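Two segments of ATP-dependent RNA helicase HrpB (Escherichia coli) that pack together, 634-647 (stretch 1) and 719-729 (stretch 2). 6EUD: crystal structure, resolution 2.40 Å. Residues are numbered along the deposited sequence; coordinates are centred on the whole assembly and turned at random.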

ATOM      1  N   GLU A 634      25.763  24.323  17.139  1.00 29.30           N
ATOM      2  CA  GLU A 634      24.393  24.606  16.722  1.00 34.17           C
ATOM      3  C   GLU A 634      24.371  25.427  15.442  1.00 31.22           C
ATOM      4  O   GLU A 634      23.584  25.153  14.544  1.00 36.37           O
ATOM      5  N   GLN A 635      25.233  26.439  15.361  1.00 30.59           N
ATOM      6  CA  GLN A 635      25.351  27.252  14.143  1.00 26.38           C
ATOM      7  C   GLN A 635      25.764  26.384  12.948  1.00 29.54           C
ATOM      8  O   GLN A 635      25.246  26.556  11.844  1.00 31.75           O
ATOM      9  N   LEU A 636      26.674  25.441  13.174  1.00 24.08           N
ATOM     10  CA  LEU A 636      27.044  24.494  12.138  1.00 28.53           C
ATOM     11  C   LEU A 636      25.814  23.697  11.701  1.00 27.80           C
ATOM     12  O   LEU A 636      25.509  23.609  10.511  1.00 31.45           O
ATOM     13  N   ARG A 637      25.088  23.156  12.671  1.00 29.87           N
ATOM     14  CA  ARG A 637      23.876  22.401  12.351  1.00 35.73           C
ATOM     15  C   ARG A 637      22.913  23.270  11.526  1.00 31.25           C
ATOM     16  O   ARG A 637      22.416  22.821  10.512  1.00 25.27           O
ATOM     17  N   LEU A 638      22.711  24.522  11.935  1.00 27.86           N
ATOM     18  CA  LEU A 638      21.862  25.441  11.195  1.00 25.52           C
ATOM     19  C   LEU A 638      22.444  25.749   9.797  1.00 29.99           C
ATOM     20  O   LEU A 638      21.702  25.836   8.808  1.00 31.90           O
ATOM     21  N   ARG A 639      23.765  25.896   9.698  1.00 27.42           N
ATOM     22  CA  ARG A 639      24.381  26.127   8.390  1.00 27.18           C
ATOM     23  C   ARG A 639      24.168  24.948   7.456  1.00 30.61           C
ATOM     24  O   ARG A 639      23.974  25.134   6.247  1.00 36.45           O
ATOM     25  N   LEU A 640      24.196  23.733   8.009  1.00 30.64           N
ATOM     26  CA  LEU A 640      23.907  22.531   7.217  1.00 29.02           C
ATOM     27  C   LEU A 640      22.455  22.521   6.715  1.00 28.09           C
ATOM     28  O   LEU A 640      22.186  22.147   5.571  1.00 26.22           O
ATOM     29  N   LEU A 641      21.532  22.958   7.567  1.00 22.59           N
ATOM     30  CA  LEU A 641      20.137  23.060   7.186  1.00 27.74           C
ATOM     31  C   LEU A 641      19.991  24.062   6.051  1.00 31.58           C
ATOM     32  O   LEU A 641      19.293  23.772   5.071  1.00 36.24           O
ATOM     33  N   CYS A 642      20.639  25.231   6.184  1.00 27.92           N
ATOM     34  CA  CYS A 642      20.516  26.297   5.177  1.00 28.64           C
ATOM     35  C   CYS A 642      21.171  25.928   3.853  1.00 28.26           C
ATOM     36  O   CYS A 642      20.606  26.203   2.803  1.00 35.62           O
ATOM     37  N   ALA A 643      22.343  25.298   3.902  1.00 27.09           N
ATOM     38  CA  ALA A 643      23.006  24.781   2.693  1.00 27.29           C
ATOM     39  C   ALA A 643      22.088  23.883   1.879  1.00 30.88           C
ATOM     40  O   ALA A 643      22.086  23.948   0.649  1.00 28.74           O
ATOM     41  N   ALA A 644      21.307  23.040   2.560  1.00 32.72           N
ATOM     42  CA  ALA A 644      20.431  22.112   1.845  1.00 31.65           C
ATOM     43  C   ALA A 644      19.300  22.873   1.143  1.00 35.01           C
ATOM     44  O   ALA A 644      18.782  22.408   0.125  1.00 42.20           O
ATOM     45  N   LYS A 645      18.928  24.040   1.677  1.00 33.81           N
ATOM     46  CA  LYS A 645      17.937  24.894   1.015  1.00 35.05           C
ATOM     47  C   LYS A 645      18.551  25.714  -0.117  1.00 35.86           C
ATOM     48  O   LYS A 645      18.002  25.788  -1.196  1.00 43.94           O
ATOM     49  N   TRP A 646      19.690  26.341   0.147  1.00 33.89           N
ATOM     50  CA  TRP A 646      20.230  27.347  -0.763  1.00 34.26           C
ATOM     51  C   TRP A 646      21.194  26.751  -1.786  1.00 33.40           C
ATOM     52  O   TRP A 646      21.364  27.312  -2.867  1.00 34.62           O
ATOM     53  N   LEU A 647      21.828  25.632  -1.424  1.00 32.11           N
ATOM     54  CA  LEU A 647      22.746  24.922  -2.313  1.00 35.33           C
ATOM     55  C   LEU A 647      22.311  23.460  -2.479  1.00 39.09           C
ATOM     56  O   LEU A 647      23.072  22.541  -2.159  1.00 39.38           O
ATOM     57  N   ALA A 719      30.547  38.062  12.564  1.00 30.25           N
ATOM     58  CA  ALA A 719      29.849  36.782  12.613  1.00 29.96           C
ATOM     59  C   ALA A 719      28.526  36.850  11.870  1.00 31.48           C
ATOM     60  O   ALA A 719      27.751  37.784  12.053  1.00 32.15           O
ATOM     61  N   ILE A 720      28.277  35.863  11.023  1.00 27.36           N
ATOM     62  CA  ILE A 720      26.975  35.713  10.409  1.00 31.81           C
ATOM     63  C   ILE A 720      26.084  34.855  11.319  1.00 31.34           C
ATOM     64  O   ILE A 720      26.527  33.838  11.843  1.00 30.59           O
ATOM     65  N   ARG A 721      24.843  35.277  11.518  1.00 32.10           N
ATOM     66  CA  ARG A 721      23.924  34.581  12.402  1.00 31.11           C
ATOM     67  C   ARG A 721      22.943  33.772  11.561  1.00 34.38           C
ATOM     68  O   ARG A 721      22.037  34.318  10.919  1.00 37.18           O
ATOM     69  N   TYR A 722      23.139  32.462  11.525  1.00 32.06           N
ATOM     70  CA  TYR A 722      22.241  31.636  10.738  1.00 25.37           C
ATOM     71  C   TYR A 722      21.037  31.231  11.563  1.00 26.91           C
ATOM     72  O   TYR A 722      21.055  31.269  12.798  1.00 30.40           O
ATOM     73  N   HIS A 723      19.991  30.849  10.855  1.00 26.93           N
ATOM     74  CA  HIS A 723      18.730  30.507  11.458  1.00 29.79           C
ATOM     75  C   HIS A 723      18.041  29.479  10.562  1.00 34.76           C
ATOM     76  O   HIS A 723      18.249  29.477   9.339  1.00 34.14           O
ATOM     77  N   GLU A 724      17.228  28.607  11.156  1.00 39.38           N
ATOM     78  CA  GLU A 724      16.582  27.543  10.385  1.00 42.31           C
ATOM     79  C   GLU A 724      15.639  28.127   9.346  1.00 37.58           C
ATOM     80  O   GLU A 724      15.543  27.585   8.245  1.00 38.76           O
ATOM     81  N   ASP A 725      14.987  29.244   9.689  1.00 32.31           N
ATOM     82  CA  ASP A 725      13.968  29.866   8.847  1.00 38.06           C
ATOM     83  C   ASP A 725      14.319  31.303   8.396  1.00 41.81           C
ATOM     84  O   ASP A 725      14.120  31.657   7.230  1.00 46.49           O
ATOM     85  N   ASN A 726      14.805  32.137   9.310  1.00 36.33           N
ATOM     86  CA  ASN A 726      15.074  33.539   8.986  1.00 41.41           C
ATOM     87  C   ASN A 726      16.284  33.686   8.067  1.00 38.43           C
ATOM     88  O   ASN A 726      17.184  32.838   8.075  1.00 35.97           O
ATOM     89  N   PRO A 727      16.317  34.766   7.268  1.00 37.81           N
ATOM     90  CA  PRO A 727      17.534  35.023   6.486  1.00 36.56           C
ATOM     91  C   PRO A 727      18.781  35.153   7.367  1.00 35.54           C
ATOM     92  O   PRO A 727      18.685  35.596   8.508  1.00 34.52           O
ATOM     93  N   PRO A 728      19.947  34.758   6.840  1.00 35.32           N
ATOM     94  CA  PRO A 728      21.194  34.937   7.590  1.00 34.21           C
ATOM     95  C   PRO A 728      21.433  36.420   7.884  1.00 32.40           C
ATOM     96  O   PRO A 728      21.258  37.275   6.995  1.00 31.68           O
ATOM     97  N   ALA A 729      21.804  36.726   9.124  1.00 29.25           N
ATOM     98  CA  ALA A 729      21.904  38.122   9.526  1.00 33.93           C
ATOM     99  C   ALA A 729      23.335  38.522   9.867  1.00 33.77           C
ATOM    100  O   ALA A 729      24.159  37.712  10.287  1.00 36.91           O
TER

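Tyr722 is the centre of this contact, giving up more surface to the helix of stretch 1 than any other residue here. Its CA-to-CB bond points toward the helix, and chi1 in m (-66°) with chi2 near -91° lays the ring alongside it. Arg639, m at chi1, covers one face: its CG lies 3.5 Å from the ring centroid, only 18° off the normal, a CH-pi contact that uses the aliphatic part of a long side chain while the guanidinium is hydrogen-bonded elsewhere in the structure. The hydroxyl of Tyr722 also finds its partner elsewhere, so this ring can be buried without stranding its polar end.

The tyrosine backbone is read by Gln635. With chi1 and chi2 both m, its amide accepts from Tyr722 N at OE1 (2.9 Å) and donates from NE2 to Tyr722 O (3.2 Å), a pairing that suits a group carrying both donor and acceptor. Water 1 donates to Gln635 OE1 (2.9 Å) and Ile720 O (3.0 Å), carrying the link two residues back.

Next along the helix, Leu638 (m, t) points toward stretch 2 and fills the space beside the turn, its CD1 3.7 Å from Tyr722 O and its CD2 3.5 Å from Glu724 OE1. Glu724, second in covered area, has its CA-to-CB bond sideways and chi1 in p; its CB meets Leu641 CD1 at 4.2 Å. Its backbone carbonyl is a second polar anchor: Lys645 (m, t, m, t) donates from NZ to Glu724 O (3.0 Å). Water 2 accepts from Lys645 NZ (2.9 Å) and lies 2.7 Å from His723 O.

Trp646, m at chi1, closes the far end. Its CZ3 meets Tyr722 CE1 edge to edge at 4.1 Å, and its CH2 approaches Pro728 CD at 3.5 Å, an apolar pairing of aromatic ring and proline.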

ATOM      1  CB  GLU A 634      23.623  25.336  17.840  1.00 43.50           C
ATOM      2  CG  GLU A 634      22.227  25.816  17.442  1.00 57.86           C
ATOM      3  CD  GLU A 634      21.291  24.658  17.048  1.00 71.56           C
ATOM      4  OE1 GLU A 634      21.561  23.500  17.441  1.00 85.50           O
ATOM      5  OE2 GLU A 634      20.275  24.905  16.359  1.00 69.80           O
ATOM      6  CB  GLN A 635      26.355  28.396  14.345  1.00 26.59           C
ATOM      7  CG  GLN A 635      25.751  29.619  15.045  1.00 25.66           C
ATOM      8  CD  GLN A 635      24.656  30.254  14.218  1.00 30.80           C
ATOM      9  OE1 GLN A 635      24.916  30.851  13.159  1.00 30.75           O
ATOM     10  NE2 GLN A 635      23.415  30.095  14.666  1.00 34.64           N
ATOM     11  CB  LEU A 636      28.159  23.546  12.618  1.00 30.83           C
ATOM     12  CG  LEU A 636      28.570  22.431  11.630  1.00 30.09           C
ATOM     13  CD1 LEU A 636      29.111  22.964  10.306  1.00 25.64           C
ATOM     14  CD2 LEU A 636      29.588  21.508  12.250  1.00 30.65           C
ATOM     15  CB  ARG A 637      23.182  21.879  13.607  1.00 32.14           C
ATOM     16  CG  ARG A 637      22.102  20.836  13.274  1.00 42.90           C
ATOM     17  CD  ARG A 637      21.271  20.450  14.488  1.00 49.33           C
ATOM     18  NE  ARG A 637      20.564  21.605  15.023  1.00 61.20           N
ATOM     19  CZ  ARG A 637      19.336  21.965  14.668  1.00 69.13           C
ATOM     20  NH1 ARG A 637      18.658  21.242  13.786  1.00 68.91           N
ATOM     21  NH2 ARG A 637      18.783  23.041  15.208  1.00 76.14           N
ATOM     22  CB  LEU A 638      21.658  26.725  12.005  1.00 24.62           C
ATOM     23  CG  LEU A 638      20.782  26.573  13.246  1.00 29.16           C
ATOM     24  CD1 LEU A 638      20.755  27.829  14.117  1.00 31.01           C
ATOM     25  CD2 LEU A 638      19.381  26.214  12.807  1.00 30.20           C
ATOM     26  CB  ARG A 639      25.869  26.416   8.545  1.00 27.31           C
ATOM     27  CG  ARG A 639      26.099  27.820   9.093  1.00 31.66           C
ATOM     28  CD  ARG A 639      27.479  27.970   9.715  1.00 31.31           C
ATOM     29  NE  ARG A 639      28.499  27.820   8.683  1.00 33.01           N
ATOM     30  CZ  ARG A 639      29.730  27.407   8.934  1.00 38.58           C
ATOM     31  NH1 ARG A 639      30.081  27.098  10.181  1.00 40.13           N
ATOM     32  NH2 ARG A 639      30.593  27.267   7.940  1.00 42.94           N
ATOM     33  CB  LEU A 640      24.206  21.270   8.029  1.00 27.39           C
ATOM     34  CG  LEU A 640      25.716  21.048   8.170  1.00 28.23           C
ATOM     35  CD1 LEU A 640      26.033  19.909   9.159  1.00 24.24           C
ATOM     36  CD2 LEU A 640      26.328  20.793   6.782  1.00 23.25           C
ATOM     37  CB  LEU A 641      19.254  23.490   8.360  1.00 32.91           C
ATOM     38  CG  LEU A 641      18.987  22.494   9.483  1.00 47.51           C
ATOM     39  CD1 LEU A 641      18.097  23.131  10.565  1.00 48.68           C
ATOM     40  CD2 LEU A 641      18.370  21.213   8.933  1.00 59.15           C
ATOM     41  CB  CYS A 642      21.102  27.606   5.704  1.00 26.30           C
ATOM     42  SG  CYS A 642      20.067  28.268   7.029  1.00 30.19           S
ATOM     43  CB  ALA A 643      24.281  24.014   3.058  1.00 24.86           C
ATOM     44  CB  ALA A 644      19.870  21.054   2.785  1.00 23.95           C
ATOM     45  CB  LYS A 645      17.289  25.855   2.009  1.00 38.45           C
ATOM     46  CG  LYS A 645      16.447  25.199   3.053  1.00 42.62           C
ATOM     47  CD  LYS A 645      15.700  26.236   3.875  1.00 41.11           C
ATOM     48  CE  LYS A 645      16.624  27.275   4.488  1.00 37.52           C
ATOM     49  NZ  LYS A 645      15.831  28.250   5.284  1.00 26.43           N
ATOM     50  CB  TRP A 646      20.945  28.449   0.024  1.00 31.28           C
ATOM     51  CG  TRP A 646      20.102  29.066   1.082  1.00 30.69           C
ATOM     52  CD1 TRP A 646      18.734  29.141   1.110  1.00 29.07           C
ATOM     53  CD2 TRP A 646      20.569  29.684   2.291  1.00 30.79           C
ATOM     54  NE1 TRP A 646      18.329  29.776   2.261  1.00 32.48           N
ATOM     55  CE2 TRP A 646      19.429  30.118   2.997  1.00 31.63           C
ATOM     56  CE3 TRP A 646      21.831  29.910   2.836  1.00 31.51           C
ATOM     57  CZ2 TRP A 646      19.524  30.761   4.226  1.00 30.40           C
ATOM     58  CZ3 TRP A 646      21.921  30.560   4.064  1.00 32.51           C
ATOM     59  CH2 TRP A 646      20.774  30.970   4.742  1.00 30.76           C
ATOM     60  CB  LEU A 647      24.187  25.001  -1.787  1.00 32.12           C
ATOM     61  CG  LEU A 647      24.762  26.418  -1.576  1.00 33.60           C
ATOM     62  CD1 LEU A 647      26.193  26.401  -1.058  1.00 32.77           C
ATOM     63  CD2 LEU A 647      24.698  27.224  -2.845  1.00 29.18           C
ATOM     64  CB  ALA A 719      29.609  36.363  14.054  1.00 28.64           C
ATOM     65  CB  ILE A 720      27.102  35.078   9.026  1.00 31.16           C
ATOM     66  CG1 ILE A 720      27.903  36.001   8.092  1.00 33.11           C
ATOM     67  CG2 ILE A 720      25.737  34.737   8.465  1.00 30.95           C
ATOM     68  CD1 ILE A 720      28.032  35.463   6.660  1.00 27.21           C
ATOM     69  CB  ARG A 721      23.186  35.586  13.311  1.00 36.18           C
ATOM     70  CG  ARG A 721      22.422  34.975  14.503  1.00 41.58           C
ATOM     71  CD  ARG A 721      21.131  35.773  14.826  1.00 55.26           C
ATOM     72  NE  ARG A 721      21.406  37.203  14.844  1.00 56.94           N
ATOM     73  CZ  ARG A 721      20.554  38.151  14.468  1.00 56.28           C
ATOM     74  NH1 ARG A 721      19.337  37.848  14.029  1.00 49.97           N
ATOM     75  NH2 ARG A 721      20.937  39.415  14.523  1.00 59.13           N
ATOM     76  CB  TYR A 722      22.960  30.398  10.206  1.00 29.31           C
ATOM     77  CG  TYR A 722      24.043  30.723   9.207  1.00 29.40           C
ATOM     78  CD1 TYR A 722      23.770  30.777   7.849  1.00 29.81           C
ATOM     79  CD2 TYR A 722      25.338  31.013   9.632  1.00 32.75           C
ATOM     80  CE1 TYR A 722      24.767  31.088   6.940  1.00 29.00           C
ATOM     81  CE2 TYR A 722      26.331  31.309   8.739  1.00 29.57           C
ATOM     82  CZ  TYR A 722      26.039  31.346   7.398  1.00 28.19           C
ATOM     83  OH  TYR A 722      27.026  31.652   6.514  1.00 31.68           O
ATOM     84  CB  HIS A 723      17.877  31.756  11.639  1.00 31.98           C
ATOM     85  CG  HIS A 723      16.654  31.536  12.464  1.00 38.10           C
ATOM     86  ND1 HIS A 723      15.492  31.007  11.941  1.00 40.87           N
ATOM     87  CD2 HIS A 723      16.405  31.769  13.775  1.00 38.23           C
ATOM     88  CE1 HIS A 723      14.582  30.926  12.896  1.00 42.74           C
ATOM     89  NE2 HIS A 723      15.107  31.384  14.015  1.00 40.50           N
ATOM     90  CB  GLU A 724      15.838  26.543  11.300  1.00 49.25           C
ATOM     91  CG  GLU A 724      14.678  27.100  12.103  1.00 62.22           C
ATOM     92  CD  GLU A 724      15.060  27.514  13.529  1.00 75.56           C
ATOM     93  OE1 GLU A 724      16.269  27.548  13.863  1.00 81.91           O
ATOM     94  OE2 GLU A 724      14.134  27.808  14.322  1.00 78.09           O
ATOM     95  CB  ASP A 725      12.613  29.883   9.585  1.00 45.34           C
ATOM     96  CG  ASP A 725      12.018  28.486   9.771  1.00 51.89           C
ATOM     97  OD1 ASP A 725      12.146  27.638   8.855  1.00 50.44           O
ATOM     98  OD2 ASP A 725      11.437  28.232  10.849  1.00 55.78           O
ATOM     99  CB  ASN A 726      15.307  34.369  10.261  1.00 47.03           C
ATOM    100  CG  ASN A 726      14.133  34.312  11.234  1.00 51.87           C
ATOM    101  OD1 ASN A 726      12.984  34.119  10.839  1.00 53.07           O
ATOM    102  ND2 ASN A 726      14.428  34.487  12.521  1.00 51.72           N
ATOM    103  CB  PRO A 727      17.221  36.343   5.765  1.00 35.69           C
ATOM    104  CG  PRO A 727      15.713  36.375   5.685  1.00 38.00           C
ATOM    105  CD  PRO A 727      15.248  35.737   6.974  1.00 36.58           C
ATOM    106  CB  PRO A 728      22.257  34.361   6.652  1.00 34.71           C
ATOM    107  CG  PRO A 728      21.645  34.490   5.277  1.00 33.66           C
ATOM    108  CD  PRO A 728      20.176  34.325   5.451  1.00 32.72           C
ATOM    109  CB  ALA A 729      20.983  38.401  10.698  1.00 29.91           C
TER
HETATM  110  O   HOH W   1      27.675  31.095  12.274  1.00 36.31           O
HETATM  111  O   HOH W   2      17.004  30.216   7.072  1.00 29.91           O